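Local coordinates for Cg9734-pa (PDB 2BK9), which binds heme through two axial histidines as a hexacoordinate insect globin and probably carries oxygen, with a possible peroxidase activity, at residues V6-V17 with I66-G77. The protein carries 1 engineered substitution. Residues are numbered along the deposited sequence; the frame is centred on the assembly and turned at random.
Sequences VQLIKKTWEIPV and IRVFDESIQVLG. With HEM (protoporphyrin IX containing Fe), chain B.
Trp13 lies with its indole wedged among Ile66, Phe69, Asp70 and Ile73, a knob in a hole of the facing helix. Its ring CG is anti to the backbone N (chi1 178°), which carries the indole across to that helix. Over one face sits Ile73 CD1, a CH-pi contact 3.5 Å from the centroid of the five-membered ring; Val17 CB backs the opposite face. At the rim, Trp13 NE1 donates to Asp70 OD1 (2.9 Å, N-H...O 164°), meeting the anti lone pair, with carboxylate and indole nearly coplanar. Ile66 O lies beside CZ2 in the same plane, while CH2 presses on Phe69 CB. In globin nomenclature this is the A helix against the E helix; the axes of 6-17 and 66-75 run roughly antiparallel, at 147°, and Phe69, beyond the indole, reaches a heme vinyl with CE1. With an alanine in place of Trp13, Asp70 OD1 would probably lose its indole donor and a gap would open against Ile73 CD1. Farther along, Val6 CG1 meets Leu76 CB. Lys10, extended beyond CG, slides past Ile73, and Lys10 NZ donates to a water, 2.7 Å from NZ to the water oxygen, which in turn donates to Gln74 O and Leu76 O.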
loop_
_atom_site.group_PDB
_atom_site.type_symbol
_atom_site.label_atom_id
_atom_site.label_comp_id
_atom_site.label_asym_id
_atom_site.label_seq_id
_atom_site.Cartn_x
_atom_site.Cartn_y
_atom_site.Cartn_z
ATOM N N VAL A 6 7.949 3.895 -15.855
ATOM C CA VAL A 6 8.583 2.881 -15.021
ATOM C C VAL A 6 9.804 3.428 -14.334
ATOM O O VAL A 6 10.016 3.224 -13.144
ATOM C CB VAL A 6 8.941 1.654 -15.846
ATOM C CG1 VAL A 6 9.793 0.705 -15.064
ATOM C CG2 VAL A 6 7.654 0.992 -16.368
ATOM N N GLN A 7 10.646 4.112 -15.086
ATOM C CA GLN A 7 11.866 4.656 -14.523
ATOM C C GLN A 7 11.543 5.676 -13.455
ATOM O O GLN A 7 12.218 5.751 -12.435
ATOM C CB GLN A 7 12.729 5.260 -15.651
ATOM C CG GLN A 7 13.984 5.925 -15.189
ATOM C CD GLN A 7 15.088 4.983 -14.656
ATOM O OE1 GLN A 7 14.902 3.789 -14.507
ATOM N NE2 GLN A 7 16.262 5.562 -14.362
ATOM N N LEU A 8 10.555 6.516 -13.693
ATOM C CA LEU A 8 10.167 7.512 -12.710
ATOM C C LEU A 8 9.730 6.862 -11.395
ATOM O O LEU A 8 10.107 7.300 -10.324
ATOM C CB LEU A 8 9.072 8.381 -13.325
ATOM C CG LEU A 8 8.610 9.591 -12.527
ATOM C CD1 LEU A 8 7.541 9.138 -11.446
ATOM C CD2 LEU A 8 9.834 10.419 -11.977
ATOM N N ILE A 9 8.917 5.827 -11.498
ATOM C CA ILE A 9 8.488 5.097 -10.286
ATOM C C ILE A 9 9.723 4.532 -9.560
ATOM O O ILE A 9 9.885 4.724 -8.360
ATOM C CB ILE A 9 7.504 3.996 -10.650
ATOM C CG1 ILE A 9 6.099 4.538 -11.019
ATOM C CG2 ILE A 9 7.300 3.044 -9.464
ATOM C CD1 ILE A 9 5.077 4.827 -9.990
ATOM N N LYS A 10 10.591 3.874 -10.291
ATOM C CA LYS A 10 11.758 3.287 -9.652
ATOM C C LYS A 10 12.613 4.312 -8.942
ATOM O O LYS A 10 13.020 4.115 -7.795
ATOM C CB LYS A 10 12.566 2.455 -10.633
ATOM C CG LYS A 10 11.878 1.171 -11.019
ATOM C CD LYS A 10 12.780 0.324 -11.896
ATOM C CE LYS A 10 12.163 -1.005 -12.195
ATOM N NZ LYS A 10 13.285 -1.957 -12.421
ATOM N N LYS A 11 12.919 5.390 -9.625
ATOM C CA LYS A 11 13.822 6.375 -9.070
ATOM C C LYS A 11 13.175 7.113 -7.886
ATOM O O LYS A 11 13.830 7.332 -6.885
ATOM C CB LYS A 11 14.266 7.357 -10.120
ATOM C CG LYS A 11 15.151 6.816 -11.234
ATOM C CD LYS A 11 16.383 6.041 -10.761
ATOM C CE LYS A 11 17.327 6.900 -9.943
ATOM N NZ LYS A 11 18.513 6.154 -9.495
ATOM N N THR A 12 11.913 7.509 -7.996
ATOM C CA THR A 12 11.268 8.217 -6.881
ATOM C C THR A 12 11.019 7.306 -5.691
ATOM O O THR A 12 11.037 7.792 -4.560
ATOM C CB THR A 12 9.966 8.912 -7.322
ATOM O OG1 THR A 12 9.046 7.964 -7.896
ATOM C CG2 THR A 12 10.223 10.031 -8.309
ATOM N N TRP A 13 10.853 6.015 -5.912
ATOM C CA TRP A 13 10.675 5.071 -4.822
ATOM C C TRP A 13 11.916 4.953 -3.939
ATOM O O TRP A 13 11.781 4.654 -2.773
ATOM C CB TRP A 13 10.343 3.700 -5.422
ATOM C CG TRP A 13 10.179 2.583 -4.474
ATOM C CD1 TRP A 13 10.872 1.426 -4.496
ATOM C CD2 TRP A 13 9.216 2.438 -3.430
ATOM N NE1 TRP A 13 10.397 0.569 -3.533
ATOM C CE2 TRP A 13 9.403 1.168 -2.842
ATOM C CE3 TRP A 13 8.219 3.260 -2.898
ATOM C CZ2 TRP A 13 8.595 0.720 -1.800
ATOM C CZ3 TRP A 13 7.467 2.808 -1.848
ATOM C CH2 TRP A 13 7.646 1.539 -1.318
ATOM N N GLU A 14 13.098 5.222 -4.507
ATOM C CA GLU A 14 14.321 5.059 -3.751
ATOM C C GLU A 14 14.271 5.852 -2.448
ATOM O O GLU A 14 14.878 5.430 -1.469
ATOM C CB GLU A 14 15.554 5.495 -4.561
ATOM C CG GLU A 14 15.810 4.602 -5.748
ATOM C CD GLU A 14 16.995 5.032 -6.575
ATOM O OE1 GLU A 14 17.730 5.958 -6.193
ATOM O OE2 GLU A 14 17.219 4.434 -7.637
ATOM N N ILE A 15 13.660 7.031 -2.443
ATOM C CA ILE A 15 13.659 7.874 -1.245
ATOM C C ILE A 15 12.838 7.226 -0.115
ATOM O O ILE A 15 13.393 6.910 0.933
ATOM C CB ILE A 15 13.244 9.287 -1.603
ATOM C CG1 ILE A 15 14.341 9.920 -2.439
ATOM C CG2 ILE A 15 12.961 10.104 -0.361
ATOM C CD1 ILE A 15 13.960 11.243 -3.071
ATOM N N PRO A 16 11.533 6.984 -0.269
ATOM C CA PRO A 16 10.764 6.418 0.860
ATOM C C PRO A 16 11.218 5.008 1.202
ATOM O O PRO A 16 11.149 4.624 2.375
ATOM C CB PRO A 16 9.310 6.467 0.389
ATOM C CG PRO A 16 9.400 6.562 -1.110
ATOM C CD PRO A 16 10.636 7.387 -1.361
ATOM N N VAL A 17 11.639 4.198 0.240
ATOM C CA VAL A 17 12.009 2.834 0.549
ATOM C C VAL A 17 13.325 2.779 1.313
ATOM O O VAL A 17 13.642 1.749 1.929
ATOM C CB VAL A 17 12.081 1.935 -0.712
ATOM C CG1 VAL A 17 13.397 2.108 -1.471
ATOM C CG2 VAL A 17 11.872 0.505 -0.344
ATOM N N ILE A 66 5.402 -1.585 2.797
ATOM C CA ILE A 66 6.582 -1.121 2.046
ATOM C C ILE A 66 7.220 -2.248 1.223
ATOM O O ILE A 66 7.548 -2.061 0.053
ATOM C CB ILE A 66 7.616 -0.456 2.990
ATOM C CG1 ILE A 66 7.009 0.768 3.685
ATOM C CG2 ILE A 66 8.859 -0.096 2.193
ATOM C CD1 ILE A 66 6.573 1.898 2.791
ATOM N N ARG A 67 7.383 -3.416 1.825
ATOM C CA ARG A 67 8.050 -4.512 1.131
ATOM C C ARG A 67 7.246 -5.043 -0.031
ATOM O O ARG A 67 7.813 -5.428 -1.044
ATOM C CB ARG A 67 8.442 -5.589 2.121
ATOM C CG ARG A 67 9.675 -5.138 2.969
ATOM C CD ARG A 67 10.238 -6.200 3.904
ATOM N NE ARG A 67 9.455 -6.318 5.132
ATOM C CZ ARG A 67 9.578 -5.516 6.184
ATOM N NH1 ARG A 67 10.408 -4.466 6.197
ATOM N NH2 ARG A 67 8.819 -5.751 7.236
ATOM N N VAL A 68 5.921 -5.108 0.098
ATOM C CA VAL A 68 5.111 -5.576 -0.994
ATOM C C VAL A 68 5.133 -4.578 -2.156
ATOM O O VAL A 68 5.187 -4.986 -3.311
ATOM C CB VAL A 68 3.664 -5.884 -0.508
ATOM C CG1 VAL A 68 2.725 -6.192 -1.648
ATOM C CG2 VAL A 68 3.701 -7.073 0.473
ATOM N N PHE A 69 5.068 -3.288 -1.860
ATOM C CA PHE A 69 5.287 -2.323 -2.922
ATOM C C PHE A 69 6.669 -2.446 -3.539
ATOM O O PHE A 69 6.815 -2.375 -4.743
ATOM C CB PHE A 69 5.017 -0.898 -2.427
ATOM C CG PHE A 69 3.581 -0.518 -2.598
ATOM C CD1 PHE A 69 2.672 -0.640 -1.604
ATOM C CD2 PHE A 69 3.092 -0.183 -3.863
ATOM C CE1 PHE A 69 1.340 -0.307 -1.830
ATOM C CE2 PHE A 69 1.789 0.132 -4.050
ATOM C CZ PHE A 69 0.922 0.087 -3.012
ATOM N N ASP A 70 7.686 -2.701 -2.723
ATOM C CA ASP A 70 9.026 -2.847 -3.283
ATOM C C ASP A 70 9.106 -4.048 -4.239
ATOM O O ASP A 70 9.674 -3.951 -5.330
ATOM C CB ASP A 70 10.046 -2.989 -2.184
ATOM C CG ASP A 70 11.424 -2.907 -2.695
ATOM O OD1 ASP A 70 11.819 -1.900 -3.281
ATOM O OD2 ASP A 70 12.179 -3.880 -2.567
ATOM N N GLU A 71 8.510 -5.153 -3.815
ATOM C CA GLU A 71 8.455 -6.319 -4.673
ATOM C C GLU A 71 7.764 -6.040 -6.008
ATOM O O GLU A 71 8.190 -6.531 -7.066
ATOM C CB GLU A 71 7.740 -7.448 -3.929
ATOM C CG GLU A 71 8.479 -8.096 -2.803
ATOM C CD GLU A 71 9.479 -9.065 -3.307
ATOM O OE1 GLU A 71 9.096 -9.909 -4.171
ATOM O OE2 GLU A 71 10.603 -8.960 -2.813
ATOM N N SER A 72 6.712 -5.258 -5.935
ATOM C CA SER A 72 5.917 -4.897 -7.087
ATOM C C SER A 72 6.711 -4.024 -8.036
ATOM O O SER A 72 6.719 -4.239 -9.272
ATOM C CB SER A 72 4.670 -4.156 -6.665
ATOM O OG SER A 72 3.852 -4.983 -5.846
ATOM N N ILE A 73 7.397 -3.038 -7.500
ATOM C CA ILE A 73 8.139 -2.114 -8.322
ATOM C C ILE A 73 9.299 -2.817 -8.994
ATOM O O ILE A 73 9.650 -2.473 -10.135
ATOM C CB ILE A 73 8.555 -0.916 -7.447
ATOM C CG1 ILE A 73 7.307 -0.131 -7.103
ATOM C CG2 ILE A 73 9.600 -0.064 -8.111
ATOM C CD1 ILE A 73 7.434 0.771 -5.909
ATOM N N GLN A 74 9.877 -3.810 -8.323
ATOM C CA GLN A 74 10.967 -4.560 -8.889
ATOM C C GLN A 74 10.643 -5.239 -10.205
ATOM O O GLN A 74 11.542 -5.491 -11.014
ATOM C CB GLN A 74 11.477 -5.602 -7.881
ATOM C CG GLN A 74 12.321 -5.035 -6.794
ATOM C CD GLN A 74 12.701 -6.027 -5.679
ATOM O OE1 GLN A 74 12.845 -7.249 -5.885
ATOM N NE2 GLN A 74 12.862 -5.478 -4.478
ATOM N N VAL A 75 9.390 -5.630 -10.439
ATOM C CA VAL A 75 9.042 -6.361 -11.642
ATOM C C VAL A 75 8.696 -5.495 -12.832
ATOM O O VAL A 75 8.562 -5.972 -13.940
ATOM C CB VAL A 75 7.883 -7.362 -11.380
ATOM C CG1 VAL A 75 8.185 -8.203 -10.182
ATOM C CG2 VAL A 75 6.557 -6.686 -11.283
ATOM N N LEU A 76 8.525 -4.202 -12.603
ATOM C CA LEU A 76 8.037 -3.327 -13.673
ATOM C C LEU A 76 8.950 -3.232 -14.888
ATOM O O LEU A 76 10.157 -3.148 -14.714
ATOM C CB LEU A 76 7.771 -1.925 -13.143
ATOM C CG LEU A 76 6.729 -1.863 -12.054
ATOM C CD1 LEU A 76 6.641 -0.414 -11.584
ATOM C CD2 LEU A 76 5.352 -2.374 -12.466
ATOM N N GLY A 77 8.318 -3.149 -16.068
ATOM C CA GLY A 77 8.955 -2.937 -17.358
ATOM C C GLY A 77 9.643 -4.107 -17.954
ATOM O O GLY A 77 10.235 -3.968 -19.053
HETATM C CHA HEM B . -2.083 -8.730 7.557
HETATM C CHB HEM B . -0.179 -6.683 3.644
HETATM C CHC HEM B . -3.730 -3.508 3.706
HETATM C CHD HEM B . -5.360 -5.249 7.836
HETATM C C1A HEM B . -1.313 -8.481 6.451
HETATM C C2A HEM B . -0.267 -9.367 5.938
HETATM C C3A HEM B . 0.270 -8.818 4.825
HETATM C C4A HEM B . -0.409 -7.565 4.657
HETATM C CMA HEM B . 1.385 -9.308 3.880
HETATM C CAA HEM B . 0.105 -10.703 6.591
HETATM C CBA HEM B . -0.925 -11.779 6.248
HETATM C CGA HEM B . -0.546 -13.005 7.035
HETATM O O1A HEM B . -0.855 -13.077 8.262
HETATM O O2A HEM B . 0.055 -13.917 6.442
HETATM C C1B HEM B . -0.951 -5.587 3.338
HETATM C C2B HEM B . -0.780 -4.789 2.157
HETATM C C3B HEM B . -1.786 -3.893 2.177
HETATM C C4B HEM B . -2.612 -4.160 3.315
HETATM C CMB HEM B . 0.331 -4.964 1.160
HETATM C CAB HEM B . -2.132 -2.876 1.159
HETATM C CBB HEM B . -1.272 -2.220 0.402
HETATM C C1C HEM B . -4.498 -3.688 4.814
HETATM C C2C HEM B . -5.694 -2.939 5.184
HETATM C C3C HEM B . -6.117 -3.378 6.369
HETATM C C4C HEM B . -5.228 -4.443 6.756
HETATM C CMC HEM B . -6.323 -1.854 4.311
HETATM C CAC HEM B . -7.311 -2.840 7.111
HETATM C CBC HEM B . -7.505 -2.823 8.413
HETATM C C1D HEM B . -4.614 -6.335 8.151
HETATM C C2D HEM B . -4.859 -7.199 9.227
HETATM C C3D HEM B . -3.884 -8.231 9.165
HETATM C C4D HEM B . -3.101 -7.929 7.997
HETATM C CMD HEM B . -5.927 -7.023 10.292
HETATM C CAD HEM B . -3.761 -9.387 10.122
HETATM C CBD HEM B . -2.995 -9.014 11.352
HETATM C CGD HEM B . -2.871 -10.126 12.345
HETATM O O1D HEM B . -2.389 -9.880 13.476
HETATM O O2D HEM B . -3.250 -11.281 12.015
HETATM N NA HEM B . -1.399 -7.407 5.630
HETATM N NB HEM B . -2.087 -5.189 4.053
HETATM N NC HEM B . -4.239 -4.609 5.796
HETATM N ND HEM B . -3.552 -6.797 7.403
HETATM FE FE HEM B . -2.792 -6.001 5.747
HETATM O O HOH W 1 12.152 -4.221 -13.371
#